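Local coordinates for periplasmic His/Glu/Gln/Arg/opine family-binding protein (Silicibacter pomeroyi, PDB 3I6V) that binds lysine in a cleft between two lobes and probably delivers amino acids of this kind to an ABC transporter, at residues Trp53-Ile56 against Ile57-Val61; Ala197-Thr200 against Ser201-Asp205; Glu190-Gly193 against Lys194-Ala198. All coordinates share one frame; numbering follows the deposited sequence.

Contact 1 of 3, residues Trp53-Ile56 against Ile57-Val61. With LYS (lysine), chain B.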
ATOM      1  N   TRP A  53       1.196  -9.580  -4.585  1.00 23.67           N
ATOM      2  CA  TRP A  53       1.667  -9.139  -3.274  1.00 23.81           C
ATOM      3  C   TRP A  53       2.408 -10.229  -2.507  1.00 24.58           C
ATOM      4  O   TRP A  53       3.491  -9.972  -1.979  1.00 23.28           O
ATOM      5  CB  TRP A  53       0.501  -8.584  -2.454  1.00 23.45           C
ATOM      6  CG  TRP A  53       0.953  -8.095  -1.102  1.00 24.45           C
ATOM      7  CD1 TRP A  53       0.892  -8.789   0.072  1.00 24.66           C
ATOM      8  CD2 TRP A  53       1.613  -6.855  -0.810  1.00 22.99           C
ATOM      9  NE1 TRP A  53       1.433  -8.039   1.093  1.00 24.48           N
ATOM     10  CE2 TRP A  53       1.878  -6.845   0.578  1.00 24.68           C
ATOM     11  CE3 TRP A  53       1.965  -5.725  -1.586  1.00 24.68           C
ATOM     12  CZ2 TRP A  53       2.490  -5.756   1.219  1.00 21.69           C
ATOM     13  CZ3 TRP A  53       2.572  -4.635  -0.953  1.00 22.35           C
ATOM     14  CH2 TRP A  53       2.821  -4.655   0.437  1.00 19.92           C
ATOM     15  N   ASP A  54       1.860 -11.452  -2.486  1.00 25.65           N
ATOM     16  CA  ASP A  54       2.449 -12.580  -1.729  1.00 28.01           C
ATOM     17  C   ASP A  54       3.921 -12.813  -2.041  1.00 27.49           C
ATOM     18  O   ASP A  54       4.721 -13.155  -1.152  1.00 28.91           O
ATOM     19  CB  ASP A  54       1.690 -13.895  -1.994  1.00 30.11           C
ATOM     20  CG  ASP A  54       0.243 -13.855  -1.489  1.00 37.00           C
ATOM     21  OD1 ASP A  54      -0.138 -12.842  -0.863  1.00 41.65           O
ATOM     22  OD2 ASP A  54      -0.535 -14.833  -1.729  1.00 43.31           O
ATOM     23  N   SER A  55       4.302 -12.597  -3.288  1.00 24.85           N
ATOM     24  CA  SER A  55       5.664 -12.905  -3.677  1.00 23.23           C
ATOM     25  C   SER A  55       6.451 -11.632  -4.096  1.00 22.01           C
ATOM     26  O   SER A  55       7.505 -11.753  -4.690  1.00 21.98           O
ATOM     27  CB  SER A  55       5.621 -13.928  -4.846  1.00 22.71           C
ATOM     28  OG  SER A  55       4.929 -13.351  -5.961  1.00 23.65           O
ATOM     29  N   ILE A  56       5.948 -10.428  -3.791  1.00 20.68           N
ATOM     30  CA  ILE A  56       6.567  -9.198  -4.315  1.00 20.40           C
ATOM     31  C   ILE A  56       7.971  -8.957  -3.728  1.00 20.51           C
ATOM     32  O   ILE A  56       8.858  -8.434  -4.419  1.00 20.47           O
ATOM     33  CB  ILE A  56       5.628  -7.957  -4.168  1.00 20.41           C
ATOM     34  CG1 ILE A  56       6.013  -6.866  -5.162  1.00 21.83           C
ATOM     35  CG2 ILE A  56       5.524  -7.475  -2.665  1.00 18.91           C
ATOM     36  CD1 ILE A  56       4.851  -5.872  -5.448  1.00 21.52           C
ATOM     37  N   ILE A  57       8.183  -9.362  -2.479  1.00 19.82           N
ATOM     38  CA  ILE A  57       9.506  -9.244  -1.887  1.00 19.99           C
ATOM     39  C   ILE A  57      10.472 -10.313  -2.448  1.00 21.03           C
ATOM     40  O   ILE A  57      11.526  -9.950  -2.941  1.00 21.08           O
ATOM     41  CB  ILE A  57       9.483  -9.177  -0.345  1.00 19.58           C
ATOM     42  CG1 ILE A  57       8.916  -7.819   0.116  1.00 20.44           C
ATOM     43  CG2 ILE A  57      10.912  -9.372   0.225  1.00 19.94           C
ATOM     44  CD1 ILE A  57       8.887  -7.635   1.688  1.00 22.64           C
ATOM     45  N   PRO A  58      10.122 -11.619  -2.374  1.00 22.06           N
ATOM     46  CA  PRO A  58      11.086 -12.616  -2.933  1.00 22.94           C
ATOM     47  C   PRO A  58      11.418 -12.377  -4.398  1.00 22.79           C
ATOM     48  O   PRO A  58      12.572 -12.556  -4.801  1.00 23.97           O
ATOM     49  CB  PRO A  58      10.363 -13.976  -2.775  1.00 24.21           C
ATOM     50  CG  PRO A  58       9.222 -13.754  -1.868  1.00 24.23           C
ATOM     51  CD  PRO A  58       9.033 -12.253  -1.611  1.00 22.40           C
ATOM     52  N   ASN A  59      10.440 -11.932  -5.190  1.00 22.31           N
ATOM     53  CA  ASN A  59      10.710 -11.669  -6.611  1.00 22.90           C
ATOM     54  C   ASN A  59      11.562 -10.416  -6.896  1.00 23.00           C
ATOM     55  O   ASN A  59      12.219 -10.350  -7.947  1.00 23.51           O
ATOM     56  CB  ASN A  59       9.411 -11.717  -7.435  1.00 21.61           C
ATOM     57  CG  ASN A  59       8.829 -13.143  -7.500  1.00 24.27           C
ATOM     58  OD1 ASN A  59       9.464 -14.097  -7.053  1.00 24.37           O
ATOM     59  ND2 ASN A  59       7.642 -13.280  -8.068  1.00 22.52           N
ATOM     60  N   LEU A  60      11.555  -9.431  -5.984  1.00 21.88           N
ATOM     61  CA  LEU A  60      12.541  -8.349  -6.024  1.00 21.97           C
ATOM     62  C   LEU A  60      13.915  -8.932  -5.729  1.00 22.52           C
ATOM     63  O   LEU A  60      14.887  -8.652  -6.443  1.00 22.88           O
ATOM     64  CB  LEU A  60      12.231  -7.259  -4.961  1.00 21.89           C
ATOM     65  CG  LEU A  60      13.372  -6.265  -4.649  1.00 21.90           C
ATOM     66  CD1 LEU A  60      13.582  -5.317  -5.825  1.00 22.78           C
ATOM     67  CD2 LEU A  60      13.067  -5.427  -3.401  1.00 23.27           C
ATOM     68  N   VAL A  61      13.998  -9.718  -4.660  1.00 23.30           N
ATOM     69  CA  VAL A  61      15.295 -10.301  -4.244  1.00 24.40           C
ATOM     70  C   VAL A  61      15.910 -11.179  -5.364  1.00 25.21           C
ATOM     71  O   VAL A  61      17.115 -11.151  -5.555  1.00 24.46           O
ATOM     72  CB  VAL A  61      15.159 -11.067  -2.879  1.00 24.24           C
ATOM     73  CG1 VAL A  61      16.435 -11.864  -2.531  1.00 25.94           C
ATOM     74  CG2 VAL A  61      14.827 -10.063  -1.742  1.00 23.34           C
TER
HETATM   75  N   LYS B   1       0.855  -0.673   4.099  1.00 19.25           N
HETATM   76  CA  LYS B   1       0.462  -2.047   4.553  1.00 19.15           C
HETATM   77  C   LYS B   1       1.662  -2.966   4.608  1.00 19.85           C
HETATM   78  O   LYS B   1       2.739  -2.565   4.146  1.00 20.69           O
HETATM   79  CB  LYS B   1      -0.617  -2.640   3.613  1.00 18.75           C
HETATM   80  CG  LYS B   1      -0.144  -2.941   2.191  1.00 17.98           C
HETATM   81  CD  LYS B   1      -1.345  -3.461   1.327  1.00 20.74           C
HETATM   82  CE  LYS B   1      -0.922  -3.872  -0.131  1.00 20.73           C
HETATM   83  NZ  LYS B   1      -2.173  -4.268  -0.957  1.00 20.25           N
HETATM   84  OXT LYS B   1       1.565  -4.129   5.094  1.00 20.47           O
HETATM   85  O   HOH W   1       6.150 -10.187  -0.393  1.00 25.91           O

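Contact 2 of 3, residues Ala197-Thr200 against Ser201-Asp205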
ATOM      1  N   ALA A 197      17.054  10.951  -3.379  1.00 25.66           N
ATOM      2  CA  ALA A 197      17.306  12.318  -3.812  1.00 26.98           C
ATOM      3  C   ALA A 197      16.100  12.839  -4.614  1.00 26.70           C
ATOM      4  O   ALA A 197      15.691  13.968  -4.428  1.00 27.25           O
ATOM      5  CB  ALA A 197      18.605  12.400  -4.634  1.00 26.79           C
ATOM      6  N   ALA A 198      15.493  12.007  -5.461  1.00 26.37           N
ATOM      7  CA  ALA A 198      14.270  12.440  -6.177  1.00 25.25           C
ATOM      8  C   ALA A 198      13.072  12.701  -5.257  1.00 25.22           C
ATOM      9  O   ALA A 198      12.357  13.718  -5.396  1.00 25.21           O
ATOM     10  CB  ALA A 198      13.923  11.443  -7.310  1.00 25.09           C
ATOM     11  N   ILE A 199      12.851  11.816  -4.284  1.00 23.87           N
ATOM     12  CA  ILE A 199      11.775  12.021  -3.326  1.00 24.16           C
ATOM     13  C   ILE A 199      11.968  13.330  -2.529  1.00 25.27           C
ATOM     14  O   ILE A 199      11.016  14.095  -2.346  1.00 25.24           O
ATOM     15  CB  ILE A 199      11.618  10.811  -2.357  1.00 23.34           C
ATOM     16  CG1 ILE A 199      11.175   9.562  -3.134  1.00 25.12           C
ATOM     17  CG2 ILE A 199      10.613  11.137  -1.248  1.00 22.98           C
ATOM     18  CD1 ILE A 199      11.365   8.236  -2.375  1.00 26.52           C
ATOM     19  N   THR A 200      13.185  13.558  -2.024  1.00 26.69           N
ATOM     20  CA  THR A 200      13.482  14.770  -1.258  1.00 27.83           C
ATOM     21  C   THR A 200      13.161  16.053  -2.069  1.00 28.34           C
ATOM     22  O   THR A 200      12.502  16.946  -1.564  1.00 28.39           O
ATOM     23  CB  THR A 200      14.946  14.765  -0.787  1.00 28.14           C
ATOM     24  OG1 THR A 200      15.105  13.715   0.163  1.00 27.87           O
ATOM     25  CG2 THR A 200      15.337  16.120  -0.120  1.00 28.83           C
ATOM     26  N   SER A 201      13.605  16.095  -3.316  1.00 29.74           N
ATOM     27  CA  SER A 201      13.285  17.198  -4.253  1.00 31.84           C
ATOM     28  C   SER A 201      11.767  17.435  -4.418  1.00 32.72           C
ATOM     29  O   SER A 201      11.324  18.586  -4.482  1.00 33.64           O
ATOM     30  CB  SER A 201      13.957  16.951  -5.611  1.00 31.88           C
ATOM     31  OG  SER A 201      13.176  16.050  -6.427  1.00 34.21           O
ATOM     32  N   MET A 202      10.957  16.370  -4.434  1.00 32.14           N
ATOM     33  CA  MET A 202       9.491  16.544  -4.550  1.00 31.30           C
ATOM     34  C   MET A 202       8.866  17.033  -3.241  1.00 31.70           C
ATOM     35  O   MET A 202       7.804  17.700  -3.240  1.00 31.54           O
ATOM     36  CB  MET A 202       8.804  15.242  -5.008  1.00 31.03           C
ATOM     37  CG  MET A 202       9.181  14.784  -6.415  1.00 29.31           C
ATOM     38  SD  MET A 202       8.255  13.352  -7.039  1.00 18.68           S
ATOM     39  CE  MET A 202       6.638  14.006  -6.909  1.00 25.52           C
ATOM     40  N   LYS A 203       9.497  16.682  -2.120  1.00 31.71           N
ATOM     41  CA  LYS A 203       9.066  17.189  -0.822  1.00 33.19           C
ATOM     42  C   LYS A 203       9.399  18.684  -0.710  1.00 34.66           C
ATOM     43  O   LYS A 203       8.592  19.455  -0.224  1.00 34.71           O
ATOM     44  CB  LYS A 203       9.672  16.393   0.363  1.00 33.15           C
ATOM     45  CG  LYS A 203       9.104  14.943   0.497  1.00 31.15           C
ATOM     46  CD  LYS A 203       9.621  14.203   1.722  1.00 31.69           C
ATOM     47  CE  LYS A 203       9.180  12.719   1.720  1.00 28.50           C
ATOM     48  NZ  LYS A 203       9.807  11.919   2.867  1.00 27.05           N
ATOM     49  N   GLU A 204      10.582  19.065  -1.186  1.00 36.40           N
ATOM     50  CA  GLU A 204      11.078  20.436  -1.060  1.00 38.49           C
ATOM     51  C   GLU A 204      10.318  21.485  -1.918  1.00 38.58           C
ATOM     52  O   GLU A 204      10.152  22.628  -1.482  1.00 39.36           O
ATOM     53  CB  GLU A 204      12.585  20.471  -1.325  1.00 38.64           C
ATOM     54  CG  GLU A 204      13.394  19.990  -0.123  1.00 42.82           C
ATOM     55  CD  GLU A 204      14.881  19.808  -0.429  1.00 48.08           C
ATOM     56  OE1 GLU A 204      15.267  19.811  -1.627  1.00 50.59           O
ATOM     57  OE2 GLU A 204      15.660  19.637   0.538  1.00 49.33           O
ATOM     58  N   ASP A 205       9.855  21.074  -3.102  1.00 38.62           N
ATOM     59  CA  ASP A 205       9.135  21.942  -4.038  1.00 38.24           C
ATOM     60  C   ASP A 205       7.615  21.807  -4.005  1.00 38.34           C
ATOM     61  O   ASP A 205       6.934  22.470  -4.775  1.00 39.17           O
ATOM     62  CB  ASP A 205       9.654  21.748  -5.468  1.00 39.03           C
ATOM     63  CG  ASP A 205       9.225  20.403  -6.107  1.00 37.90           C
ATOM     64  OD1 ASP A 205       8.433  19.627  -5.518  1.00 39.07           O
ATOM     65  OD2 ASP A 205       9.682  20.139  -7.231  1.00 40.09           O
TER

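Contact 3 of 3, residues Glu190-Gly193 against Lys194-Ala198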
ATOM      1  N   GLU A 190      23.099   2.517  -4.469  1.00 23.51           N
ATOM      2  CA  GLU A 190      23.250   3.634  -5.382  1.00 25.18           C
ATOM      3  C   GLU A 190      21.902   3.986  -6.024  1.00 24.25           C
ATOM      4  O   GLU A 190      21.498   5.141  -6.006  1.00 24.07           O
ATOM      5  CB  GLU A 190      24.264   3.286  -6.443  1.00 26.82           C
ATOM      6  CG  GLU A 190      24.501   4.409  -7.428  1.00 35.13           C
ATOM      7  CD  GLU A 190      25.824   4.213  -8.141  1.00 46.14           C
ATOM      8  OE1 GLU A 190      26.879   4.014  -7.441  1.00 48.60           O
ATOM      9  OE2 GLU A 190      25.777   4.225  -9.393  1.00 49.39           O
ATOM     10  N   LEU A 191      21.187   2.995  -6.542  1.00 23.74           N
ATOM     11  CA  LEU A 191      19.803   3.237  -7.045  1.00 23.02           C
ATOM     12  C   LEU A 191      18.861   3.801  -5.975  1.00 22.76           C
ATOM     13  O   LEU A 191      18.049   4.714  -6.242  1.00 22.48           O
ATOM     14  CB  LEU A 191      19.233   1.952  -7.634  1.00 22.17           C
ATOM     15  CG  LEU A 191      17.861   2.060  -8.340  1.00 23.46           C
ATOM     16  CD1 LEU A 191      17.913   3.087  -9.479  1.00 25.11           C
ATOM     17  CD2 LEU A 191      17.492   0.686  -8.886  1.00 25.27           C
ATOM     18  N   ARG A 192      18.974   3.280  -4.742  1.00 22.30           N
ATOM     19  CA  ARG A 192      18.128   3.738  -3.644  1.00 21.54           C
ATOM     20  C   ARG A 192      18.426   5.199  -3.362  1.00 22.51           C
ATOM     21  O   ARG A 192      17.504   5.982  -3.107  1.00 23.09           O
ATOM     22  CB  ARG A 192      18.346   2.866  -2.382  1.00 21.93           C
ATOM     23  CG  ARG A 192      17.617   3.356  -1.101  1.00 19.00           C
ATOM     24  CD  ARG A 192      17.598   2.248   0.003  1.00 17.67           C
ATOM     25  NE  ARG A 192      18.984   1.829   0.334  1.00 20.05           N
ATOM     26  CZ  ARG A 192      19.811   2.522   1.115  1.00 21.67           C
ATOM     27  NH1 ARG A 192      19.424   3.676   1.637  1.00 22.03           N
ATOM     28  NH2 ARG A 192      21.047   2.077   1.350  1.00 22.57           N
ATOM     29  N   GLY A 193      19.713   5.568  -3.410  1.00 23.02           N
ATOM     30  CA  GLY A 193      20.129   6.954  -3.218  1.00 23.56           C
ATOM     31  C   GLY A 193      19.541   7.897  -4.289  1.00 23.76           C
ATOM     32  O   GLY A 193      19.122   8.992  -3.963  1.00 24.80           O
ATOM     33  N   LYS A 194      19.504   7.465  -5.548  1.00 24.11           N
ATOM     34  CA  LYS A 194      18.851   8.244  -6.636  1.00 24.87           C
ATOM     35  C   LYS A 194      17.370   8.476  -6.364  1.00 24.64           C
ATOM     36  O   LYS A 194      16.852   9.606  -6.479  1.00 24.00           O
ATOM     37  CB  LYS A 194      19.038   7.557  -8.000  1.00 25.15           C
ATOM     38  CG  LYS A 194      20.424   7.759  -8.592  1.00 27.40           C
ATOM     39  CD  LYS A 194      20.712   6.734  -9.701  1.00 28.49           C
ATOM     40  CE  LYS A 194      22.108   6.982 -10.275  1.00 33.26           C
ATOM     41  NZ  LYS A 194      22.266   6.274 -11.551  1.00 35.85           N
ATOM     42  N   PHE A 195      16.683   7.420  -5.928  1.00 24.52           N
ATOM     43  CA  PHE A 195      15.297   7.582  -5.582  1.00 23.62           C
ATOM     44  C   PHE A 195      15.114   8.462  -4.385  1.00 23.84           C
ATOM     45  O   PHE A 195      14.178   9.252  -4.364  1.00 23.54           O
ATOM     46  CB  PHE A 195      14.576   6.248  -5.432  1.00 24.10           C
ATOM     47  CG  PHE A 195      14.224   5.645  -6.741  1.00 24.52           C
ATOM     48  CD1 PHE A 195      14.880   4.519  -7.193  1.00 24.62           C
ATOM     49  CD2 PHE A 195      13.258   6.259  -7.557  1.00 24.35           C
ATOM     50  CE1 PHE A 195      14.558   3.957  -8.455  1.00 27.46           C
ATOM     51  CE2 PHE A 195      12.930   5.720  -8.788  1.00 24.18           C
ATOM     52  CZ  PHE A 195      13.573   4.563  -9.236  1.00 25.50           C
ATOM     53  N   ASP A 196      15.989   8.321  -3.385  1.00 24.06           N
ATOM     54  CA  ASP A 196      15.881   9.174  -2.206  1.00 24.95           C
ATOM     55  C   ASP A 196      16.051  10.664  -2.552  1.00 24.99           C
ATOM     56  O   ASP A 196      15.308  11.515  -2.051  1.00 24.28           O
ATOM     57  CB  ASP A 196      16.861   8.734  -1.101  1.00 25.56           C
ATOM     58  CG  ASP A 196      16.190   7.831  -0.042  1.00 28.47           C
ATOM     59  OD1 ASP A 196      16.865   6.904   0.459  1.00 30.44           O
ATOM     60  OD2 ASP A 196      15.000   8.056   0.286  1.00 27.51           O
ATOM     61  N   ALA A 197      17.054  10.951  -3.379  1.00 25.66           N
ATOM     62  CA  ALA A 197      17.306  12.318  -3.812  1.00 26.98           C
ATOM     63  C   ALA A 197      16.100  12.839  -4.614  1.00 26.70           C
ATOM     64  O   ALA A 197      15.691  13.968  -4.428  1.00 27.25           O
ATOM     65  CB  ALA A 197      18.605  12.400  -4.634  1.00 26.79           C
ATOM     66  N   ALA A 198      15.493  12.007  -5.461  1.00 26.37           N
ATOM     67  CA  ALA A 198      14.270  12.440  -6.177  1.00 25.25           C
ATOM     68  C   ALA A 198      13.072  12.701  -5.257  1.00 25.22           C
ATOM     69  O   ALA A 198      12.357  13.718  -5.396  1.00 25.21           O
ATOM     70  CB  ALA A 198      13.923  11.443  -7.310  1.00 25.09           C
TER
HETATM   71  O   HOH W   2      17.016   5.101   2.226  1.00 22.79           O

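Contact 1 of 3, residues Trp53-Ile56 against Ile57-Val61
The indole of Trp53 is sandwiched between the bound lysine and Ile56. On one face sits CE of the ligand, 3.6 Å above the ring plane and displaced toward the rim, with ligand CG near the six-membered ring at Trp53 CH2. From the opposite face Ile56 CG2 approaches, 4.1 Å from the plane and again off-centre. With CG anti to the backbone N (chi1 -179°) the indole extends to the ligand, and its NE1 is engaged by Ala114 O, which helps to fix the rotation of the ring. This is the two-lobed periplasmic binding-protein fold of solute-binding family 3: a turn between strand 46-50 and helix 56-61 carries one aromatic wall of the lysine pocket, and Ile56 backs it. The turn is closed by Ile56 N bonding to Trp53 O, the carbonyl that also accepts a hydrogen bond from a water. That water in turn accepts from Ile57 N at 3.0 Å, bridging Trp53 O to Ile57 N. Asn59 N donates to Ser55 O (3.0 Å, N-H...O 160°), while Leu60 N comes to Ile56 O from above the carbonyl plane at 3.3 Å. The Ser55 hydroxyl and the Asn59 amide come to 3.4 Å (OG to ND2) without bonding each other; each is hydrogen-bonded instead to the side chain of Asn51, OG by its ND2 and Asn59 ND2 by its OD1.

Contact 2 of 3, residues Ala197-Thr200 against Ser201-Asp205
Ser201 turns its hydroxyl back onto the helix, and OG donates to Ala198 O at 2.7 Å. OG lies between the backbone N and the carbonyl carbon (chi1 82°), which aims it up the preceding turn. The same carbonyl oxygen accepts Met202 N at 3.1 Å, and both donors arrive from one face of the carbonyl plane, so one carbonyl oxygen is gripped twice. Around it the helical ladder runs on: Ser201 N to Ala197 O is nearly straight (170°), Lys203 N meets Ile199 O in the carbonyl plane, and Glu204 N bonds to Thr200 O at 2.9 Å. Two pairs of side chains ride one turn apart along this ladder. Ile199 and Lys203 run side by side, the methyl CG2 touching the methylene CE of the extended lysine at 3.7 Å. Thr200 and Glu204 do likewise, CG2 of the threonine lying 3.6 Å from OE2 of the glutamate, a methyl against a carboxylate with no bond between them. Farther out, Gln86 of strand 83-89 positions the polar ends, its NE2 bonding to Thr200 OG1 and its OE1 to Lys203 NZ, which also reaches Asn87 O and makes a cation-pi contact with Tyr223. Arg41 of helix 30-42 bonds to Ser201 OG through NH1 and forms a salt bridge with Asp205 OD2 through NH2. Helix 189-204 is thereby tied to helix 30-42 on one flank and to strand 83-89 on another. Because the Ser201 hydroxyl stands between the Arg41 guanidinium and the Ala198 carbonyl, the positive charge would be expected to polarise its O-H and strengthen its bond to that carbonyl.

Contact 3 of 3, residues Glu190-Gly193 against Lys194-Ala198
Leu191 and Phe195, one turn apart, form the tight side of this helical segment: they lie alongside each other, and Leu191 CD1 presses on Phe195 CE1 at 3.6 Å. Leu191 CG is only slightly farther from the same ring atom. The leucine carries CG anti to its amide nitrogen (chi1 -174°), while the phenylalanine has CG anti to its carbonyl carbon, and this pair of torsions sends both chains the same way. Ring atom CD1 of Phe195 also comes within 3.3 Å of Leu191 O. Against the body of the lobe these apolar groups meet Val7 and Met9 of strand 7-11, Met182 and Leu184 of strand 180-184, and Leu38 of helix 30-42. Helix 189-204 is thus amphipathic, laid with one flank on the strands of the binding-protein lobe that holds the sodium ion. Its other flank is looser. Arg192 and Asp196 run side by side with guanidinium and carboxylate planes turned 80° apart, and the charged atoms NH1 and OD1 stay 4.3 Å from each other, too far for a direct ion pair. One water spans them, accepting from Arg192 NH1 at 2.9 Å in the plane of the guanidinium and donating to Asp196 OD1. The other carboxylate oxygen, OD2, is held by Gln86 N, which anchors the aspartate, whereas Arg192 has a long, weak ion pair with Asp83, a residue of the sodium site. Glu190 and Lys194 are looser still: OE2 and NZ are 4.6 Å apart, and the exposed pair is linked by the backbone bond from Lys194 N to Glu190 O.

Overall arrangement
Following the chain from the N terminus, contact 1 comes first, turning the chain from the loop after strand 46-50 into helix 56-61 beside the lysine pocket. Contact 3 and then contact 2 follow much later, as overlapping stretches of helix 189-204. All three are local, made by continuous stretches, so none encloses a long loop and none nests in or crosses another. Contacts 3 and 2 share Ala197 and Ala198, their centres 11 Å apart, and between them they tie the helix to helix 30-42 and to strands 7-11, 83-89 and 180-184. Contact 1 touches neither: its nearest atoms are about 8 Å from contact 3 and about 14 Å from contact 2.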